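Local coordinates for RNA-binding protein Smaug (Drosophila melanogaster, PDB 1OXJ) that recognises RNA through its SAM domain, which is joined to a helical PHAT domain in its RNA-binding region, at residues 3-8 with 98-103; 17-22 with 52-57; 92-97 with 143-148. All blocks are in the same frame, centred on the assembly; numbering follows the deposited sequence.

Interaction 1 (3-8 with 98-103); sequences HMVGMS and MKPLES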
loop_
_atom_site.group_PDB
_atom_site.type_symbol
_atom_site.label_atom_id
_atom_site.label_comp_id
_atom_site.label_asym_id
_atom_site.label_seq_id
_atom_site.Cartn_x
_atom_site.Cartn_y
_atom_site.Cartn_z
ATOM N N HIS A 3 5.838 -18.780 -1.932
ATOM C CA HIS A 3 6.077 -17.627 -1.014
ATOM C C HIS A 3 5.293 -17.778 0.287
ATOM O O HIS A 3 4.241 -18.425 0.318
ATOM C CB HIS A 3 5.690 -16.315 -1.703
ATOM C CG HIS A 3 4.514 -16.440 -2.620
ATOM N ND1 HIS A 3 4.635 -16.823 -3.939
ATOM C CD2 HIS A 3 3.190 -16.250 -2.405
ATOM C CE1 HIS A 3 3.437 -16.860 -4.496
ATOM N NE2 HIS A 3 2.543 -16.516 -3.586
ATOM N N MET A 4 5.804 -17.180 1.359
ATOM C CA MET A 4 5.140 -17.274 2.652
ATOM C C MET A 4 4.186 -16.112 2.924
ATOM O O MET A 4 4.075 -15.177 2.133
ATOM C CB MET A 4 6.177 -17.376 3.773
ATOM C CG MET A 4 5.580 -17.808 5.105
ATOM S SD MET A 4 6.799 -18.017 6.410
ATOM C CE MET A 4 7.004 -19.816 6.404
ATOM N N VAL A 5 3.504 -16.187 4.059
ATOM C CA VAL A 5 2.526 -15.187 4.467
ATOM C C VAL A 5 2.961 -13.736 4.260
ATOM O O VAL A 5 4.017 -13.322 4.735
ATOM C CB VAL A 5 2.155 -15.376 5.950
ATOM C CG1 VAL A 5 1.011 -14.446 6.327
ATOM C CG2 VAL A 5 1.781 -16.836 6.210
ATOM N N GLY A 6 2.129 -12.972 3.551
ATOM C CA GLY A 6 2.413 -11.570 3.315
ATOM C C GLY A 6 3.435 -11.245 2.241
ATOM O O GLY A 6 3.746 -10.073 2.015
ATOM N N MET A 7 3.950 -12.263 1.560
ATOM C CA MET A 7 4.955 -12.026 0.532
ATOM C C MET A 7 4.537 -12.362 -0.900
ATOM O O MET A 7 5.356 -12.301 -1.815
ATOM C CB MET A 7 6.227 -12.789 0.905
ATOM C CG MET A 7 6.857 -12.280 2.215
ATOM S SD MET A 7 7.529 -10.603 2.096
ATOM C CE MET A 7 9.170 -11.029 1.865
ATOM N N SER A 8 3.262 -12.688 -1.101
ATOM C CA SER A 8 2.780 -13.037 -2.434
ATOM C C SER A 8 2.911 -11.898 -3.435
ATOM O O SER A 8 3.015 -12.135 -4.634
ATOM C CB SER A 8 1.318 -13.504 -2.377
ATOM O OG SER A 8 0.450 -12.445 -2.015
ATOM N N MET A 98 1.813 -6.849 2.162
ATOM C CA MET A 98 0.961 -6.698 3.329
ATOM C C MET A 98 0.492 -8.054 3.825
ATOM O O MET A 98 0.069 -8.905 3.047
ATOM C CB MET A 98 -0.271 -5.842 3.002
ATOM C CG MET A 98 0.014 -4.379 2.672
ATOM S SD MET A 98 -1.548 -3.406 2.478
ATOM C CE MET A 98 -1.305 -2.678 0.853
ATOM N N LYS A 99 0.568 -8.246 5.133
ATOM C CA LYS A 99 0.120 -9.486 5.738
ATOM C C LYS A 99 -1.399 -9.499 5.737
ATOM O O LYS A 99 -2.039 -8.459 5.581
ATOM C CB LYS A 99 0.615 -9.580 7.179
ATOM C CG LYS A 99 2.128 -9.552 7.325
ATOM C CD LYS A 99 2.550 -9.833 8.759
ATOM C CE LYS A 99 2.405 -11.307 9.099
ATOM N NZ LYS A 99 2.968 -11.622 10.445
ATOM N N PRO A 100 -2.001 -10.685 5.896
ATOM C CA PRO A 100 -3.465 -10.795 5.921
ATOM C C PRO A 100 -4.066 -9.921 7.028
ATOM O O PRO A 100 -3.402 -9.617 8.024
ATOM C CB PRO A 100 -3.688 -12.276 6.194
ATOM C CG PRO A 100 -2.524 -12.927 5.477
ATOM C CD PRO A 100 -1.366 -12.017 5.865
ATOM N N LEU A 101 -5.315 -9.508 6.854
ATOM C CA LEU A 101 -5.985 -8.704 7.873
ATOM C C LEU A 101 -6.077 -9.515 9.162
ATOM O O LEU A 101 -6.012 -8.964 10.266
ATOM C CB LEU A 101 -7.394 -8.324 7.411
ATOM C CG LEU A 101 -7.498 -7.466 6.151
ATOM C CD1 LEU A 101 -8.952 -7.358 5.742
ATOM C CD2 LEU A 101 -6.921 -6.086 6.411
ATOM N N GLU A 102 -6.212 -10.831 9.012
ATOM C CA GLU A 102 -6.321 -11.743 10.150
ATOM C C GLU A 102 -5.015 -11.997 10.893
ATOM O O GLU A 102 -4.836 -13.069 11.478
ATOM C CB GLU A 102 -6.874 -13.099 9.702
ATOM C CG GLU A 102 -8.302 -13.081 9.235
ATOM C CD GLU A 102 -8.497 -12.169 8.065
ATOM O OE1 GLU A 102 -7.648 -12.198 7.140
ATOM O OE2 GLU A 102 -9.502 -11.429 8.067
ATOM N N SER A 103 -4.099 -11.037 10.870
ATOM C CA SER A 103 -2.828 -11.200 11.567
ATOM C C SER A 103 -2.926 -10.551 12.929
ATOM O O SER A 103 -2.998 -9.320 13.039
ATOM C CB SER A 103 -1.696 -10.555 10.771
ATOM O OG SER A 103 -1.576 -11.162 9.499
#
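Met98 meets Gly6 through its carbonyl. Gly6 CA lies 3.6 Å from Met98 O, a CA-H...O contact with an angle of 140° at the hydrogen. The Met98 side chain starts out away from the loop 3-8. At Lys99 the backbones come close, with Gly6 CA 3.9 Å from Lys99 CA. They can do so because Gly6 has no side chain; a CB there would press on Lys99 CG. Gly6 also has a positive phi, at the third position of a type II turn from Met4 to Met7. Lys99 NZ turns to Glu32 in a salt bridge. Pro100 follows and takes the apolar part of the contact. Val5 CG1 sits 3.4 Å from Pro100 CD, tighter than usual for two carbons. That branch is anti to the backbone N of Val5 (chi1 -173°), and the two side chains cross at about a right angle. A type I turn runs on from Pro100 to Ser103, where Ser103 OG donates to Pro100 O at 2.8 Å. Around the contact, Met7 packs on Met34 and Lys99 on Tyr31 of helix 31-34, while Met98 packs on Ile111 and Leu101 on Leu116 of helix 111-127.

Interaction 2 (17-22 with 52-57); sequences LRLHKY and SHKLAL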
loop_
_atom_site.group_PDB
_atom_site.type_symbol
_atom_site.label_atom_id
_atom_site.label_comp_id
_atom_site.label_asym_id
_atom_site.label_seq_id
_atom_site.Cartn_x
_atom_site.Cartn_y
_atom_site.Cartn_z
ATOM N N LEU A 17 9.380 -0.742 -8.421
ATOM C CA LEU A 17 10.537 0.043 -7.995
ATOM C C LEU A 17 11.716 -0.143 -8.947
ATOM O O LEU A 17 12.807 0.379 -8.704
ATOM C CB LEU A 17 10.984 -0.402 -6.600
ATOM C CG LEU A 17 9.963 -0.500 -5.463
ATOM C CD1 LEU A 17 10.641 -1.130 -4.249
ATOM C CD2 LEU A 17 9.420 0.867 -5.122
ATOM N N ARG A 18 11.492 -0.899 -10.018
ATOM C CA ARG A 18 12.533 -1.196 -10.985
ATOM C C ARG A 18 13.664 -1.973 -10.317
ATOM O O ARG A 18 14.847 -1.725 -10.569
ATOM C CB ARG A 18 13.069 0.090 -11.626
ATOM C CG ARG A 18 12.072 0.752 -12.573
ATOM C CD ARG A 18 12.777 1.690 -13.548
ATOM N NE ARG A 18 13.830 1.003 -14.299
ATOM C CZ ARG A 18 13.622 -0.024 -15.120
ATOM N NH1 ARG A 18 12.396 -0.497 -15.312
ATOM N NH2 ARG A 18 14.647 -0.590 -15.747
ATOM N N LEU A 19 13.284 -2.922 -9.468
ATOM C CA LEU A 19 14.249 -3.747 -8.750
ATOM C C LEU A 19 13.915 -5.233 -8.839
ATOM O O LEU A 19 14.410 -6.029 -8.034
ATOM C CB LEU A 19 14.305 -3.328 -7.274
ATOM C CG LEU A 19 14.956 -1.979 -6.969
ATOM C CD1 LEU A 19 14.653 -1.566 -5.530
ATOM C CD2 LEU A 19 16.465 -2.087 -7.206
ATOM N N HIS A 20 13.095 -5.615 -9.813
ATOM C CA HIS A 20 12.712 -7.013 -9.952
ATOM C C HIS A 20 13.912 -7.902 -10.259
ATOM O O HIS A 20 13.826 -9.125 -10.190
ATOM C CB HIS A 20 11.623 -7.172 -11.014
ATOM C CG HIS A 20 10.986 -8.527 -11.021
ATOM N ND1 HIS A 20 11.491 -9.586 -11.745
ATOM C CD2 HIS A 20 9.913 -9.011 -10.349
ATOM C CE1 HIS A 20 10.758 -10.661 -11.519
ATOM N NE2 HIS A 20 9.794 -10.339 -10.675
ATOM N N LYS A 21 15.035 -7.281 -10.592
ATOM C CA LYS A 21 16.265 -8.020 -10.853
ATOM C C LYS A 21 16.609 -8.833 -9.597
ATOM O O LYS A 21 17.244 -9.886 -9.676
ATOM C CB LYS A 21 17.392 -7.026 -11.149
ATOM C CG LYS A 21 18.785 -7.580 -11.083
ATOM C CD LYS A 21 19.801 -6.433 -11.186
ATOM C CE LYS A 21 21.227 -6.935 -11.048
ATOM N NZ LYS A 21 22.232 -5.838 -11.185
ATOM N N TYR A 22 16.176 -8.338 -8.441
ATOM C CA TYR A 22 16.470 -9.004 -7.174
ATOM C C TYR A 22 15.364 -9.886 -6.610
ATOM O O TYR A 22 15.380 -10.207 -5.429
ATOM C CB TYR A 22 16.875 -7.962 -6.134
ATOM C CG TYR A 22 18.156 -7.245 -6.511
ATOM C CD1 TYR A 22 18.134 -5.978 -7.108
ATOM C CD2 TYR A 22 19.381 -7.870 -6.341
ATOM C CE1 TYR A 22 19.320 -5.355 -7.527
ATOM C CE2 TYR A 22 20.569 -7.265 -6.760
ATOM C CZ TYR A 22 20.533 -6.013 -7.350
ATOM O OH TYR A 22 21.719 -5.437 -7.760
ATOM N N SER A 52 21.302 -1.349 -3.197
ATOM C CA SER A 52 21.297 -1.640 -1.764
ATOM C C SER A 52 20.704 -0.443 -1.040
ATOM O O SER A 52 19.820 -0.583 -0.191
ATOM C CB SER A 52 22.719 -1.895 -1.248
ATOM O OG SER A 52 23.239 -3.123 -1.733
ATOM N N HIS A 53 21.192 0.745 -1.387
ATOM C CA HIS A 53 20.701 1.968 -0.772
ATOM C C HIS A 53 19.220 2.192 -1.085
ATOM O O HIS A 53 18.427 2.473 -0.192
ATOM C CB HIS A 53 21.519 3.172 -1.256
ATOM C CG HIS A 53 21.119 4.463 -0.611
ATOM N ND1 HIS A 53 21.163 4.656 0.754
ATOM C CD2 HIS A 53 20.644 5.615 -1.140
ATOM C CE1 HIS A 53 20.728 5.872 1.037
ATOM N NE2 HIS A 53 20.407 6.474 -0.094
ATOM N N LYS A 54 18.847 2.057 -2.354
ATOM C CA LYS A 54 17.463 2.266 -2.749
ATOM C C LYS A 54 16.499 1.281 -2.092
ATOM O O LYS A 54 15.460 1.680 -1.570
ATOM C CB LYS A 54 17.322 2.176 -4.266
ATOM C CG LYS A 54 15.929 2.511 -4.758
ATOM C CD LYS A 54 15.838 2.315 -6.261
ATOM C CE LYS A 54 14.488 2.748 -6.798
ATOM N NZ LYS A 54 14.404 2.537 -8.269
ATOM N N LEU A 55 16.838 -0.002 -2.117
ATOM C CA LEU A 55 15.969 -1.005 -1.512
ATOM C C LEU A 55 15.893 -0.798 -0.003
ATOM O O LEU A 55 14.832 -0.951 0.601
ATOM C CB LEU A 55 16.470 -2.417 -1.839
ATOM C CG LEU A 55 15.602 -3.583 -1.351
ATOM C CD1 LEU A 55 14.153 -3.380 -1.770
ATOM C CD2 LEU A 55 16.144 -4.882 -1.930
ATOM N N ALA A 56 17.012 -0.427 0.611
ATOM C CA ALA A 56 17.014 -0.199 2.049
ATOM C C ALA A 56 16.066 0.955 2.364
ATOM O O ALA A 56 15.341 0.918 3.354
ATOM C CB ALA A 56 18.428 0.124 2.534
ATOM N N LEU A 57 16.078 1.977 1.514
ATOM C CA LEU A 57 15.201 3.133 1.696
ATOM C C LEU A 57 13.741 2.719 1.560
ATOM O O LEU A 57 12.885 3.173 2.318
ATOM C CB LEU A 57 15.505 4.212 0.656
ATOM C CG LEU A 57 16.824 4.972 0.791
ATOM C CD1 LEU A 57 16.914 6.014 -0.319
ATOM C CD2 LEU A 57 16.896 5.636 2.163
HETATM O O HOH W 1 16.154 0.756 -9.504
#
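Lys54 reaches from its helix to the backbone of Leu17. Its CG is anti to the backbone N (chi1 -175°), and the chain stays extended beyond CG, carrying the ammonium group across to the loop. Lys54 NZ donates to Leu17 O at 2.7 Å. The C=O...donor angle is 152°, and the donor is tilted somewhat from the carbonyl plane. Lys54 CE also lies near, 3.5 Å from Leu17 O. A water takes a second bond from the lysine, 2.8 Å from Lys54 NZ. The water oxygen donates in turn to Arg18 O at 3.0 Å. The ammonium group thus ties two successive carbonyls, one directly and one through water. Arg18 has a positive phi and closes a Schellman motif at the end of helix 10-16. The positive charge of the lysine would probably be favoured by the partial negative charge at this C-terminal end of the helix. The Arg18 side chain leads away, with Arg18 NE 6.2 Å from Lys54 NZ, which is likely to limit the repulsion.

The aliphatic part of the contact lies beside Leu19. Its first torsion sets CG beside the backbone N, and an extended chi2 (167°) then carries CD1 to the helix. There one methyl serves two residues: Leu19 CD1 lies 4.1 Å from Lys54 CD and 4.2 Å from Leu55 CB. Leu19 and Lys54 cross obliquely. Leu19 also touches Ala51 and Leu17 touches Cys58, which holds the loop on the long helix 49-77. Leu55 itself packs on Phe26 and Leu42. Such a fold, short helices and loops packed around a long last helix, is characteristic of the SAM domain.

Interaction 3 (92-97 with 143-148); sequences NIVLTP and MWILDR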
loop_
_atom_site.group_PDB
_atom_site.type_symbol
_atom_site.label_atom_id
_atom_site.label_comp_id
_atom_site.label_asym_id
_atom_site.label_seq_id
_atom_site.Cartn_x
_atom_site.Cartn_y
_atom_site.Cartn_z
ATOM N N ASN A 92 1.633 4.749 -3.265
ATOM C CA ASN A 92 2.926 4.195 -2.892
ATOM C C ASN A 92 2.841 3.121 -1.821
ATOM O O ASN A 92 3.863 2.652 -1.325
ATOM C CB ASN A 92 3.849 5.319 -2.424
ATOM C CG ASN A 92 4.086 6.351 -3.506
ATOM O OD1 ASN A 92 4.439 6.004 -4.632
ATOM N ND2 ASN A 92 3.895 7.622 -3.174
ATOM N N ILE A 93 1.626 2.720 -1.473
ATOM C CA ILE A 93 1.449 1.695 -0.449
ATOM C C ILE A 93 0.671 0.488 -0.975
ATOM O O ILE A 93 0.920 -0.654 -0.576
ATOM C CB ILE A 93 0.698 2.283 0.776
ATOM C CG1 ILE A 93 1.573 3.339 1.460
ATOM C CG2 ILE A 93 0.322 1.175 1.762
ATOM C CD1 ILE A 93 0.910 3.987 2.666
ATOM N N VAL A 94 -0.241 0.746 -1.902
ATOM C CA VAL A 94 -1.101 -0.310 -2.434
ATOM C C VAL A 94 -0.402 -1.562 -2.978
ATOM O O VAL A 94 -0.940 -2.670 -2.868
ATOM C CB VAL A 94 -2.050 0.256 -3.507
ATOM C CG1 VAL A 94 -1.265 0.640 -4.763
ATOM C CG2 VAL A 94 -3.161 -0.750 -3.792
ATOM N N LEU A 95 0.797 -1.401 -3.527
ATOM C CA LEU A 95 1.534 -2.544 -4.078
ATOM C C LEU A 95 2.532 -3.169 -3.115
ATOM O O LEU A 95 3.160 -4.181 -3.443
ATOM C CB LEU A 95 2.281 -2.134 -5.349
ATOM C CG LEU A 95 1.427 -1.540 -6.469
ATOM C CD1 LEU A 95 2.300 -1.278 -7.687
ATOM C CD2 LEU A 95 0.289 -2.487 -6.816
ATOM N N THR A 96 2.700 -2.572 -1.939
ATOM C CA THR A 96 3.649 -3.107 -0.957
ATOM C C THR A 96 3.169 -4.400 -0.305
ATOM O O THR A 96 1.968 -4.644 -0.197
ATOM C CB THR A 96 3.930 -2.087 0.173
ATOM O OG1 THR A 96 2.734 -1.870 0.935
ATOM C CG2 THR A 96 4.401 -0.767 -0.409
ATOM N N PRO A 97 4.112 -5.245 0.151
ATOM C CA PRO A 97 3.786 -6.516 0.802
ATOM C C PRO A 97 3.005 -6.267 2.082
ATOM O O PRO A 97 3.466 -5.543 2.972
ATOM C CB PRO A 97 5.158 -7.131 1.086
ATOM C CG PRO A 97 6.037 -6.536 0.020
ATOM C CD PRO A 97 5.567 -5.104 -0.041
ATOM N N MET A 143 -9.471 4.768 -8.672
ATOM C CA MET A 143 -10.054 3.574 -9.275
ATOM C C MET A 143 -8.954 2.535 -9.495
ATOM O O MET A 143 -9.168 1.346 -9.289
ATOM C CB MET A 143 -10.758 3.934 -10.584
ATOM C CG MET A 143 -11.986 4.831 -10.392
ATOM S SD MET A 143 -13.363 4.044 -9.501
ATOM C CE MET A 143 -13.955 2.949 -10.797
ATOM N N TRP A 144 -7.766 2.988 -9.888
ATOM C CA TRP A 144 -6.643 2.076 -10.081
ATOM C C TRP A 144 -6.258 1.461 -8.726
ATOM O O TRP A 144 -5.942 0.274 -8.629
ATOM C CB TRP A 144 -5.451 2.830 -10.654
ATOM C CG TRP A 144 -4.211 2.011 -10.736
ATOM C CD1 TRP A 144 -3.893 1.082 -11.693
ATOM C CD2 TRP A 144 -3.119 2.031 -9.814
ATOM N NE1 TRP A 144 -2.665 0.526 -11.420
ATOM C CE2 TRP A 144 -2.169 1.090 -10.271
ATOM C CE3 TRP A 144 -2.850 2.754 -8.642
ATOM C CZ2 TRP A 144 -0.965 0.852 -9.597
ATOM C CZ3 TRP A 144 -1.652 2.518 -7.971
ATOM C CH2 TRP A 144 -0.725 1.574 -8.452
ATOM N N ILE A 145 -6.277 2.276 -7.678
ATOM C CA ILE A 145 -5.946 1.773 -6.343
ATOM C C ILE A 145 -6.933 0.674 -5.926
ATOM O O ILE A 145 -6.529 -0.399 -5.462
ATOM C CB ILE A 145 -5.993 2.913 -5.298
ATOM C CG1 ILE A 145 -4.822 3.877 -5.529
ATOM C CG2 ILE A 145 -5.948 2.324 -3.871
ATOM C CD1 ILE A 145 -4.907 5.162 -4.674
ATOM N N LEU A 146 -8.224 0.940 -6.078
ATOM C CA LEU A 146 -9.229 -0.051 -5.712
ATOM C C LEU A 146 -8.967 -1.301 -6.536
ATOM O O LEU A 146 -9.059 -2.421 -6.043
ATOM C CB LEU A 146 -10.635 0.486 -5.990
ATOM C CG LEU A 146 -11.024 1.718 -5.165
ATOM C CD1 LEU A 146 -12.398 2.214 -5.579
ATOM C CD2 LEU A 146 -11.006 1.367 -3.689
ATOM N N ASP A 147 -8.613 -1.077 -7.793
ATOM C CA ASP A 147 -8.316 -2.140 -8.740
ATOM C C ASP A 147 -7.217 -3.066 -8.212
ATOM O O ASP A 147 -7.387 -4.285 -8.178
ATOM C CB ASP A 147 -7.904 -1.501 -10.069
ATOM C CG ASP A 147 -8.184 -2.390 -11.257
ATOM O OD1 ASP A 147 -9.234 -3.069 -11.260
ATOM O OD2 ASP A 147 -7.362 -2.393 -12.197
ATOM N N ARG A 148 -6.097 -2.489 -7.790
ATOM C CA ARG A 148 -4.985 -3.272 -7.257
ATOM C C ARG A 148 -5.335 -3.879 -5.896
ATOM O O ARG A 148 -4.852 -4.953 -5.556
ATOM C CB ARG A 148 -3.735 -2.398 -7.108
ATOM C CG ARG A 148 -3.174 -1.847 -8.414
ATOM C CD ARG A 148 -2.439 -2.920 -9.214
ATOM N NE ARG A 148 -3.337 -3.937 -9.758
ATOM C CZ ARG A 148 -4.152 -3.745 -10.792
ATOM N NH1 ARG A 148 -4.186 -2.569 -11.407
ATOM N NH2 ARG A 148 -4.933 -4.732 -11.217
#
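Val94 and Leu95 carry the apolar packing against helix 136-150. Val94 CG1, in the crowded position between N and the carbonyl carbon (chi1 70°), lies 3.7 Å from Trp144 CZ3. The other methyl is anti to the backbone N and reaches further along the same helix, Val94 CG2 lying 3.7 Å from Arg148 CB and 4.2 Å from Ile145 CG2. Leu95 CD1 meets the edge of the indole near its plane, 4.2 Å from Trp144 CH2. Its other branch touches the arginine, Leu95 CD2 lying 3.7 Å from Arg148 CD. An alanine in place of Val94 would probably open a gap beside Trp144 CZ3 and Ile145 CG2, with Arg148 CB keeping only Leu95 across the contact. Within the helix, Arg148 CG lies 3.5 Å above the Trp144 ring, offset toward the rim.

Polar bonds do not join the segments. Thr96 OG1, at 2.7 Å, and Thr96 N both donate to Ile93 O, closing a type I turn; Arg65 also bonds Thr96 OG1. Asp147 forms salt bridges with Arg148 and Lys166. The turn lies between helix 136-150 of the all-helical PHAT region and helix 10-16 of the SAM domain, where Leu95 touches Leu12 and Ser16.

In the fold
Interaction 1 is a surface contact, whereas interactions 2 and 3 are partly buried, and interaction 3 lies closest to the centre of the chain. Interactions 1 and 3 use adjoining parts of the loop after helix 83-91 and touch directly, at Met98 with Ile93 and Gly6 with Pro97. Interaction 2 stands apart, about 19 Å from interaction 3 between centres. It is internal to the SAM range and interaction 3 to the PHAT range; interaction 1 links the two. The chemistry differs accordingly. A close backbone approach and one valine-proline contact make the bridge, a lysine bond, a water and leucine packing join the SAM segments, and carbon packing alone joins the PHAT pair.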